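Local coordinates for spore coat polysaccharide biosynthesis protein spsE (Bacillus subtilis, PDB 1VLI), which probably acts as an N-acylneuraminate-9-phosphate synthase-like enzyme in making the polysaccharide of the spore coat, at residues G125-L130 with L151-R156. Numbering follows the deposited sequence.
Sequences GSADLL and LKYVAR
The phenol of Tyr-153 donates a hydrogen bond to the carboxylate of Asp-128, with OH 2.7 Å from OD1, and so joins two neighbouring outer helices of the TIM barrel of the NeuB family. Strand 138-140 lies between helices 124-131 and 148-155 in sequence, the usual alternation of a beta/alpha barrel, and the short helical segments run nearly parallel, at 17°, their axes 10.5 Å apart at closest approach. OD1 accepts through its syn lone pair and lies in the plane of the ring, at its edge; the carboxylate is turned 42° from that plane. Tyr-153 reaches across to the neighbouring helix because its CG is anti to the backbone N (chi1 -174°), which lays the ring across to Asp-128 on helix 124-131. A phenylalanine here would probably keep the ring beside Ala-127 but leave OD1 of Asp-128 without its phenolic donor and the carboxylate freer to turn.

Deeper in, the interface becomes apolar. The CB of Ala-127 points toward the other helix and meets CE1 of Tyr-153 obliquely, at 4.2 Å. The closest CA pair of the two segments is here, CA of Ala-127 lying 6.9 Å from CA of Val-154. Val-154 also touches Phe-138 and Met-161 of the barrel strands, which places this layer against the barrel wall. The CG2 branch of Val-154 reaches the methyl CB of Ala-127 at 4.0 Å.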
loop_
_atom_site.group_PDB
_atom_site.type_symbol
_atom_site.label_atom_id
_atom_site.label_comp_id
_atom_site.label_asym_id
_atom_site.label_seq_id
_atom_site.Cartn_x
_atom_site.Cartn_y
_atom_site.Cartn_z
ATOM N N GLY A 125 -7.567 2.508 13.523
ATOM C CA GLY A 125 -8.119 3.856 13.599
ATOM C C GLY A 125 -8.167 4.632 12.289
ATOM O O GLY A 125 -9.155 5.337 12.008
ATOM N N SER A 126 -7.096 4.548 11.499
ATOM C CA SER A 126 -7.099 5.115 10.145
ATOM C C SER A 126 -8.150 4.399 9.292
ATOM O O SER A 126 -8.877 5.033 8.507
ATOM C CB SER A 126 -5.716 5.040 9.498
ATOM O OG SER A 126 -5.179 3.725 9.574
ATOM N N ALA A 127 -8.255 3.084 9.475
ATOM C CA ALA A 127 -9.275 2.296 8.796
ATOM C C ALA A 127 -10.702 2.816 9.091
ATOM O O ALA A 127 -11.529 2.887 8.206
ATOM C CB ALA A 127 -9.142 0.821 9.138
ATOM N N ASP A 128 -10.962 3.191 10.326
ATOM C CA ASP A 128 -12.285 3.617 10.722
ATOM C C ASP A 128 -12.621 4.972 10.129
ATOM O O ASP A 128 -13.763 5.233 9.762
ATOM C CB ASP A 128 -12.341 3.758 12.224
ATOM C CG ASP A 128 -12.394 2.434 12.938
ATOM O OD1 ASP A 128 -12.596 1.391 12.287
ATOM O OD2 ASP A 128 -12.279 2.357 14.174
ATOM N N LEU A 129 -11.630 5.853 10.110
ATOM C CA LEU A 129 -11.784 7.164 9.543
ATOM C C LEU A 129 -12.115 7.080 8.069
ATOM O O LEU A 129 -13.114 7.672 7.636
ATOM C CB LEU A 129 -10.558 8.031 9.853
ATOM C CG LEU A 129 -10.544 8.493 11.327
ATOM C CD1 LEU A 129 -9.248 9.176 11.722
ATOM C CD2 LEU A 129 -11.746 9.408 11.605
ATOM N N LEU A 130 -11.329 6.305 7.316
ATOM C CA LEU A 130 -11.574 6.080 5.897
ATOM C C LEU A 130 -12.927 5.400 5.676
ATOM O O LEU A 130 -13.687 5.760 4.765
ATOM C CB LEU A 130 -10.444 5.242 5.278
ATOM C CG LEU A 130 -10.427 5.113 3.768
ATOM C CD1 LEU A 130 -10.486 6.454 3.082
ATOM C CD2 LEU A 130 -9.189 4.328 3.281
ATOM N N LEU A 151 -4.938 -6.540 8.609
ATOM C CA LEU A 151 -5.502 -7.132 7.397
ATOM C C LEU A 151 -6.846 -7.786 7.698
ATOM O O LEU A 151 -7.741 -7.748 6.884
ATOM C CB LEU A 151 -4.530 -8.141 6.739
ATOM C CG LEU A 151 -3.185 -7.582 6.267
ATOM C CD1 LEU A 151 -2.270 -8.716 5.797
ATOM C CD2 LEU A 151 -3.318 -6.495 5.166
ATOM N N LYS A 152 -6.963 -8.404 8.869
ATOM C CA LYS A 152 -8.168 -9.087 9.321
ATOM C C LYS A 152 -9.269 -8.057 9.571
ATOM O O LYS A 152 -10.428 -8.260 9.233
ATOM C CB LYS A 152 -7.822 -9.816 10.615
ATOM C CG LYS A 152 -8.735 -10.947 11.027
ATOM C CD LYS A 152 -8.395 -11.416 12.455
ATOM C CE LYS A 152 -9.079 -12.747 12.833
ATOM N NZ LYS A 152 -8.134 -13.772 13.419
ATOM N N TYR A 153 -8.888 -6.942 10.171
ATOM C CA TYR A 153 -9.834 -5.930 10.599
ATOM C C TYR A 153 -10.488 -5.285 9.393
ATOM O O TYR A 153 -11.703 -5.145 9.341
ATOM C CB TYR A 153 -9.091 -4.875 11.391
ATOM C CG TYR A 153 -9.947 -3.831 12.025
ATOM C CD1 TYR A 153 -10.304 -2.678 11.327
ATOM C CD2 TYR A 153 -10.366 -3.961 13.331
ATOM C CE1 TYR A 153 -11.058 -1.696 11.903
ATOM C CE2 TYR A 153 -11.131 -2.980 13.926
ATOM C CZ TYR A 153 -11.477 -1.843 13.208
ATOM O OH TYR A 153 -12.232 -0.848 13.811
ATOM N N VAL A 154 -9.672 -4.921 8.412
ATOM C CA VAL A 154 -10.182 -4.324 7.204
ATOM C C VAL A 154 -10.911 -5.355 6.316
ATOM O O VAL A 154 -11.955 -5.052 5.735
ATOM C CB VAL A 154 -9.061 -3.634 6.430
ATOM C CG1 VAL A 154 -9.628 -2.970 5.213
ATOM C CG2 VAL A 154 -8.382 -2.599 7.299
ATOM N N ALA A 155 -10.369 -6.571 6.205
ATOM C CA ALA A 155 -11.045 -7.605 5.411
ATOM C C ALA A 155 -12.541 -7.729 5.788
ATOM O O ALA A 155 -13.377 -7.976 4.929
ATOM C CB ALA A 155 -10.352 -8.928 5.552
ATOM N N ARG A 156 -12.862 -7.556 7.066
ATOM C CA ARG A 156 -14.240 -7.728 7.546
ATOM C C ARG A 156 -15.205 -6.623 7.105
ATOM O O ARG A 156 -16.403 -6.740 7.305
ATOM C CB ARG A 156 -14.277 -7.840 9.069
ATOM C CG ARG A 156 -13.932 -9.208 9.573
ATOM C CD ARG A 156 -13.741 -9.254 11.064
ATOM N NE ARG A 156 -13.105 -10.500 11.451
ATOM C CZ ARG A 156 -12.863 -10.874 12.703
ATOM N NH1 ARG A 156 -13.213 -10.094 13.721
ATOM N NH2 ARG A 156 -12.266 -12.042 12.936
#